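Side-chain contacts in alpha-1,3-glucanase (Paenibacillus glycanilyticus, PDB 6K0P), which probably hydrolyses alpha-1,3-glucan as a glycoside hydrolase of family 87, this chain being its catalytic domain with bound sugar: residues A[135-140]-A[325-330]; A[278-283]-A[352-357]. The protein carries 1 engineered substitution. One frame throughout, in Å; residues are numbered along the deposited sequence.

Contact 1 of 2, residues A[135-140]-A[325-330]; sequences LYEDAQ and IKNTFA. With GLC (alpha-D-glucopyranose), chain D.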
loop_
_atom_site.group_PDB
_atom_site.type_symbol
_atom_site.label_atom_id
_atom_site.label_comp_id
_atom_site.label_asym_id
_atom_site.label_seq_id
_atom_site.Cartn_x
_atom_site.Cartn_y
_atom_site.Cartn_z
ATOM N N LEU A 135 -5.531 -2.373 13.585
ATOM C CA LEU A 135 -5.162 -3.110 14.786
ATOM C C LEU A 135 -3.810 -3.798 14.686
ATOM O O LEU A 135 -3.223 -4.113 15.726
ATOM C CB LEU A 135 -6.224 -4.175 15.068
ATOM C CG LEU A 135 -7.663 -3.664 15.154
ATOM C CD1 LEU A 135 -8.634 -4.839 15.120
ATOM C CD2 LEU A 135 -7.844 -2.865 16.434
ATOM N N TYR A 136 -3.317 -4.047 13.475
ATOM C CA TYR A 136 -2.087 -4.802 13.269
ATOM C C TYR A 136 -0.871 -3.888 13.174
ATOM O O TYR A 136 -0.964 -2.731 12.759
ATOM C CB TYR A 136 -2.200 -5.684 12.014
ATOM C CG TYR A 136 -3.033 -6.907 12.301
ATOM C CD1 TYR A 136 -2.446 -8.046 12.832
ATOM C CD2 TYR A 136 -4.410 -6.904 12.114
ATOM C CE1 TYR A 136 -3.202 -9.159 13.166
ATOM C CE2 TYR A 136 -5.174 -8.024 12.428
ATOM C CZ TYR A 136 -4.561 -9.145 12.952
ATOM O OH TYR A 136 -5.299 -10.263 13.278
ATOM N N GLU A 137 0.270 -4.421 13.596
ATOM C CA GLU A 137 1.550 -3.752 13.412
ATOM C C GLU A 137 2.632 -4.819 13.298
ATOM O O GLU A 137 2.352 -6.023 13.309
ATOM C CB GLU A 137 1.817 -2.724 14.517
ATOM C CG GLU A 137 1.756 -1.271 14.033
ATOM C CD GLU A 137 2.903 -0.908 13.109
ATOM O OE1 GLU A 137 2.756 0.034 12.305
ATOM O OE2 GLU A 137 3.971 -1.551 13.208
ATOM N N ASP A 138 3.881 -4.373 13.167
ATOM C CA ASP A 138 4.960 -5.267 12.771
ATOM C C ASP A 138 6.086 -5.257 13.793
ATOM O O ASP A 138 6.365 -4.236 14.434
ATOM C CB ASP A 138 5.574 -4.846 11.430
ATOM C CG ASP A 138 4.635 -5.018 10.253
ATOM O OD1 ASP A 138 3.504 -5.551 10.411
ATOM O OD2 ASP A 138 5.048 -4.600 9.146
ATOM N N ALA A 139 6.758 -6.399 13.909
ATOM C CA ALA A 139 7.986 -6.507 14.688
ATOM C C ALA A 139 9.077 -7.081 13.796
ATOM O O ALA A 139 8.842 -8.037 13.050
ATOM C CB ALA A 139 7.781 -7.426 15.897
ATOM N N GLN A 140 10.273 -6.499 13.876
ATOM C CA GLN A 140 11.399 -6.866 13.022
ATOM C C GLN A 140 12.504 -7.493 13.863
ATOM O O GLN A 140 12.831 -6.990 14.943
ATOM C CB GLN A 140 11.965 -5.627 12.308
ATOM C CG GLN A 140 10.962 -4.861 11.437
ATOM C CD GLN A 140 10.007 -3.983 12.235
ATOM O OE1 GLN A 140 10.341 -3.501 13.315
ATOM N NE2 GLN A 140 8.799 -3.800 11.710
ATOM N N ILE A 325 7.233 0.130 1.458
ATOM C CA ILE A 325 6.467 1.195 2.091
ATOM C C ILE A 325 5.470 0.501 3.002
ATOM O O ILE A 325 4.531 -0.132 2.515
ATOM C CB ILE A 325 5.726 2.041 1.053
ATOM C CG1 ILE A 325 6.694 2.538 -0.019
ATOM C CG2 ILE A 325 4.994 3.193 1.734
ATOM C CD1 ILE A 325 5.986 3.004 -1.279
ATOM N N LYS A 326 5.663 0.598 4.311
ATOM C CA LYS A 326 4.809 -0.157 5.219
ATOM C C LYS A 326 4.281 0.716 6.343
ATOM O O LYS A 326 5.003 1.555 6.890
ATOM C CB LYS A 326 5.534 -1.383 5.796
ATOM C CG LYS A 326 5.770 -2.502 4.769
ATOM C CD LYS A 326 6.305 -3.779 5.438
ATOM C CE LYS A 326 7.818 -3.811 5.447
ATOM N NZ LYS A 326 8.306 -4.972 6.248
ATOM N N ASN A 327 3.004 0.514 6.680
ATOM C CA ASN A 327 2.419 1.089 7.883
ATOM C C ASN A 327 2.541 2.614 7.884
ATOM O O ASN A 327 3.091 3.230 8.797
ATOM C CB ASN A 327 3.009 0.422 9.133
ATOM C CG ASN A 327 3.038 -1.087 9.007
ATOM O OD1 ASN A 327 2.022 -1.707 8.675
ATOM N ND2 ASN A 327 4.212 -1.685 9.215
ATOM N N THR A 328 2.027 3.214 6.815
ATOM C CA THR A 328 1.955 4.667 6.706
ATOM C C THR A 328 0.545 5.144 7.031
ATOM O O THR A 328 -0.419 4.370 7.064
ATOM C CB THR A 328 2.355 5.162 5.309
ATOM O OG1 THR A 328 1.445 4.640 4.330
ATOM C CG2 THR A 328 3.771 4.718 4.944
ATOM N N PHE A 329 0.425 6.445 7.268
ATOM C CA PHE A 329 -0.854 6.983 7.707
ATOM C C PHE A 329 -1.689 7.586 6.592
ATOM O O PHE A 329 -2.868 7.881 6.815
ATOM C CB PHE A 329 -0.661 7.910 8.913
ATOM C CG PHE A 329 -0.238 7.148 10.129
ATOM C CD1 PHE A 329 -1.190 6.586 10.970
ATOM C CD2 PHE A 329 1.100 6.886 10.366
ATOM C CE1 PHE A 329 -0.808 5.826 12.060
ATOM C CE2 PHE A 329 1.492 6.122 11.458
ATOM C CZ PHE A 329 0.532 5.594 12.301
ATOM N N ALA A 330 -1.121 7.726 5.397
ATOM C CA ALA A 330 -1.889 8.058 4.205
ATOM C C ALA A 330 -1.276 7.340 3.009
ATOM O O ALA A 330 -0.745 6.234 3.160
ATOM C CB ALA A 330 -1.979 9.575 3.997
HETATM C C1 GLC D . 14.998 -0.686 16.504
HETATM C C2 GLC D . 13.685 -0.286 17.145
HETATM C C3 GLC D . 12.969 -1.384 17.945
HETATM C C4 GLC D . 13.050 -2.660 17.171
HETATM C C5 GLC D . 14.500 -2.975 16.958
HETATM C C6 GLC D . 14.716 -4.337 16.313
HETATM O O1 GLC D . 15.980 -0.629 17.427
HETATM O O2 GLC D . 13.894 0.873 17.909
HETATM O O3 GLC D . 11.595 -1.110 17.945
HETATM O O4 GLC D . 12.462 -3.680 17.925
HETATM O O5 GLC D . 14.952 -2.018 16.048
HETATM O O6 GLC D . 14.084 -4.489 15.066
HETATM O O HOH W 1 1.963 -4.514 8.381
HETATM O O HOH W 2 7.729 -4.130 8.877
#
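The Asn-327 amide stands almost upright over the Asp-138 carboxylate, the two planes 79° apart. Its ND2 comes down on a face rather than an edge, 78° out of the carboxylate plane, and donates to Asp-138 OD2 at 3.0 Å; the oxygen lies in the plane of the amide. The Glu-137 carboxylate is turned less steeply against this amide, and its OE1 sits 3.2 Å from Asn-327 CB. The chain of Glu-137 bends at chi2 (-69°), folding OE2 back onto the N-H of Asp-138 (2.8 Å), while His-305 bonds OE1. The contact ties strand 137-143 of the N-terminal beta-sandwich to the end of strand 319-326 in the parallel beta-helix. There Asn-327 takes left-handed backbone angles, which asparagine tolerates well, and its ND2 is also hydrogen-bonded to Glu-304. An alanine in place of Glu-137 would probably leave His-305 without this partner and the N-H of Asp-138 without its carboxylate acceptor. Acid suits position 138, since OD2 meets Arg-350 in a salt bridge. Lys-326, salt-bridged to Glu-171, stays 4.4 Å from Asp-138 OD2 through NZ, and a water joins NZ, OD2 and Gln-140 NE2. Another water links Asp-138 OD1 to Asn-327 OD1. Gln-140 O accepts from glucose O6 at 2.8 Å.

Contact 2 of 2, residues A[278-283]-A[352-357]; sequences INRVDG and TGDDSF. With GLC (alpha-D-glucopyranose), chain B.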
loop_
_atom_site.group_PDB
_atom_site.type_symbol
_atom_site.label_atom_id
_atom_site.label_comp_id
_atom_site.label_asym_id
_atom_site.label_seq_id
_atom_site.Cartn_x
_atom_site.Cartn_y
_atom_site.Cartn_z
ATOM N N ILE A 278 1.994 8.717 14.639
ATOM C CA ILE A 278 1.024 7.802 15.222
ATOM C C ILE A 278 -0.378 8.060 14.711
ATOM O O ILE A 278 -1.317 7.373 15.124
ATOM C CB ILE A 278 1.071 7.817 16.761
ATOM C CG1 ILE A 278 0.808 9.230 17.287
ATOM C CG2 ILE A 278 2.425 7.294 17.235
ATOM C CD1 ILE A 278 0.646 9.296 18.802
ATOM N N ASN A 279 -0.546 9.044 13.836
ATOM C CA ASN A 279 -1.809 9.291 13.160
ATOM C C ASN A 279 -1.510 10.121 11.923
ATOM O O ASN A 279 -0.399 10.629 11.742
ATOM C CB ASN A 279 -2.833 9.993 14.075
ATOM C CG ASN A 279 -2.320 11.313 14.616
ATOM O OD1 ASN A 279 -1.700 11.360 15.678
ATOM N ND2 ASN A 279 -2.565 12.394 13.878
ATOM N N ARG A 280 -2.520 10.250 11.075
ATOM C CA ARG A 280 -2.402 11.023 9.851
ATOM C C ARG A 280 -2.469 12.510 10.163
ATOM O O ARG A 280 -3.261 12.945 11.011
ATOM C CB ARG A 280 -3.548 10.644 8.915
ATOM C CG ARG A 280 -3.550 11.355 7.582
ATOM C CD ARG A 280 -4.648 10.776 6.699
ATOM N NE ARG A 280 -4.737 11.485 5.430
ATOM C CZ ARG A 280 -5.359 11.016 4.354
ATOM N NH1 ARG A 280 -5.946 9.830 4.392
ATOM N NH2 ARG A 280 -5.387 11.726 3.231
ATOM N N VAL A 281 -1.629 13.278 9.473
ATOM C CA VAL A 281 -1.678 14.737 9.466
ATOM C C VAL A 281 -1.539 15.168 8.015
ATOM O O VAL A 281 -0.659 14.673 7.303
ATOM C CB VAL A 281 -0.545 15.345 10.317
ATOM C CG1 VAL A 281 -0.684 16.873 10.390
ATOM C CG2 VAL A 281 -0.534 14.736 11.721
ATOM N N ASP A 282 -2.407 16.069 7.565
ATOM C CA ASP A 282 -2.426 16.469 6.166
ATOM C C ASP A 282 -1.630 17.757 5.992
ATOM O O ASP A 282 -2.015 18.813 6.517
ATOM C CB ASP A 282 -3.855 16.635 5.649
ATOM C CG ASP A 282 -4.617 15.323 5.608
ATOM O OD1 ASP A 282 -3.985 14.254 5.494
ATOM O OD2 ASP A 282 -5.857 15.365 5.679
ATOM N N GLY A 283 -0.541 17.663 5.241
ATOM C CA GLY A 283 0.385 18.752 5.049
ATOM C C GLY A 283 1.798 18.244 5.228
ATOM O O GLY A 283 2.477 17.880 4.267
ATOM N N THR A 352 -0.648 0.820 3.977
ATOM C CA THR A 352 -0.790 2.260 3.782
ATOM C C THR A 352 -2.121 2.747 4.361
ATOM O O THR A 352 -3.032 1.959 4.645
ATOM C CB THR A 352 -0.648 2.661 2.311
ATOM O OG1 THR A 352 -1.734 2.124 1.547
ATOM C CG2 THR A 352 0.683 2.173 1.732
ATOM N N GLY A 353 -2.217 4.065 4.561
ATOM C CA GLY A 353 -3.378 4.653 5.209
ATOM C C GLY A 353 -4.302 5.384 4.251
ATOM O O GLY A 353 -5.294 6.006 4.658
ATOM N N ASP A 354 -3.953 5.338 2.971
ATOM C CA ASP A 354 -4.767 5.827 1.856
ATOM C C ASP A 354 -4.229 5.104 0.622
ATOM O O ASP A 354 -3.469 4.137 0.758
ATOM C CB ASP A 354 -4.708 7.357 1.780
ATOM C CG ASP A 354 -5.971 7.973 1.192
ATOM O OD1 ASP A 354 -6.290 7.709 0.009
ATOM O OD2 ASP A 354 -6.645 8.742 1.907
ATOM N N ASP A 355 -4.619 5.553 -0.578
ATOM C CA ASP A 355 -4.222 4.883 -1.819
ATOM C C ASP A 355 -2.746 4.506 -1.767
ATOM O O ASP A 355 -1.886 5.365 -1.559
ATOM C CB ASP A 355 -4.435 5.825 -3.012
ATOM C CG ASP A 355 -5.896 6.122 -3.309
ATOM O OD1 ASP A 355 -6.781 5.267 -3.086
ATOM O OD2 ASP A 355 -6.145 7.240 -3.818
ATOM N N SER A 356 -2.430 3.225 -1.961
ATOM C CA SER A 356 -1.031 2.821 -1.789
ATOM C C SER A 356 -0.152 3.423 -2.877
ATOM O O SER A 356 0.883 4.037 -2.586
ATOM C CB SER A 356 -0.890 1.304 -1.785
ATOM O OG SER A 356 -1.603 0.722 -0.700
ATOM N N PHE A 357 -0.552 3.259 -4.138
ATOM C CA PHE A 357 0.134 3.849 -5.284
ATOM C C PHE A 357 -0.919 4.602 -6.072
ATOM O O PHE A 357 -1.929 4.012 -6.468
ATOM C CB PHE A 357 0.763 2.761 -6.158
ATOM C CG PHE A 357 1.835 1.970 -5.464
ATOM C CD1 PHE A 357 3.120 2.478 -5.332
ATOM C CD2 PHE A 357 1.552 0.723 -4.942
ATOM C CE1 PHE A 357 4.115 1.743 -4.689
ATOM C CE2 PHE A 357 2.539 -0.011 -4.295
ATOM C CZ PHE A 357 3.817 0.501 -4.168
HETATM C C1 GLC B . -4.803 15.037 1.606
HETATM C C2 GLC B . -4.196 16.378 1.245
HETATM C C3 GLC B . -2.826 16.162 0.642
HETATM C C4 GLC B . -1.962 15.321 1.574
HETATM C C5 GLC B . -2.647 14.007 1.837
HETATM C C6 GLC B . -1.931 13.166 2.883
HETATM O O1 GLC B . -5.074 14.406 0.401
HETATM O O2 GLC B . -5.104 17.038 0.356
HETATM O O3 GLC B . -2.185 17.423 0.582
HETATM O O4 GLC B . -0.704 15.057 1.008
HETATM O O5 GLC B . -3.917 14.258 2.352
HETATM O O6 GLC B . -1.696 13.813 4.102
HETATM O O HOH W 3 -6.299 7.878 6.470
#
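Arg-280 joins two loops of the parallel beta-helix, one before strand 286-289, the other before strand 357-360, as centre of a salt-bridge network with Asp-282 in its own loop and Asp-354 in the other. Its positive charge is thus shared between two carboxylates. Along the first loop, Asn-279 donates through ND2 to the carbonyl O of Arg-280 from above the carbonyl plane (3.0 Å). Arg-280 follows with CG anti to the backbone N (chi1 -179°) and the chain extended as far as NE, which carries the guanidinium across to the second loop. Partners surround the edge of that flat group. NH1 donates to Asp-354 OD2 at 2.8 Å, on the anti lone pair, and to a water that bridges to Gly-353 O. NH2 bonds the glucose ring oxygen O5 at 3.1 Å. Arginine suits the place because it can send several N-H groups outward in one plane, here to protein, water and sugar. Val-281 brings its carbonyl O within 3.5 Å of the sugar O6. Asp-282 then turns back to Arg-280, its OD1 taking NE on the syn lone pair at 2.9 Å and also accepting from glucose O6. Its OD2 is bonded by Tyr-122. Across the contact, the planes of the guanidinium and the Asp-354 carboxylate stand 78° apart, and that carboxylate is tethered at its other oxygen, OD1, by the backbone N of Asp-355 at 2.8 Å.

Overall arrangement
The centres of contacts 1 and 2 lie about 11 Å apart, and their segments alternate along the chain. Segment 325-330 is common ground for both: its start meets the beta-sandwich domain in contact 1, while its end packs on both loops of contact 2. Ala-330 O is 3.0 Å from Gly-353 N, a probable hydrogen bond, and Phe-329 O lies 3.4 Å from Arg-280 CD. The Phe-329 ring also approaches the first loop, with CE1 3.5 Å from Ile-278 O. Ala-330 shares a glycan pocket with Arg-280, Val-281 and Asp-282, whereas Gln-140, at the far end of contact 1, belongs to a different glycan pocket.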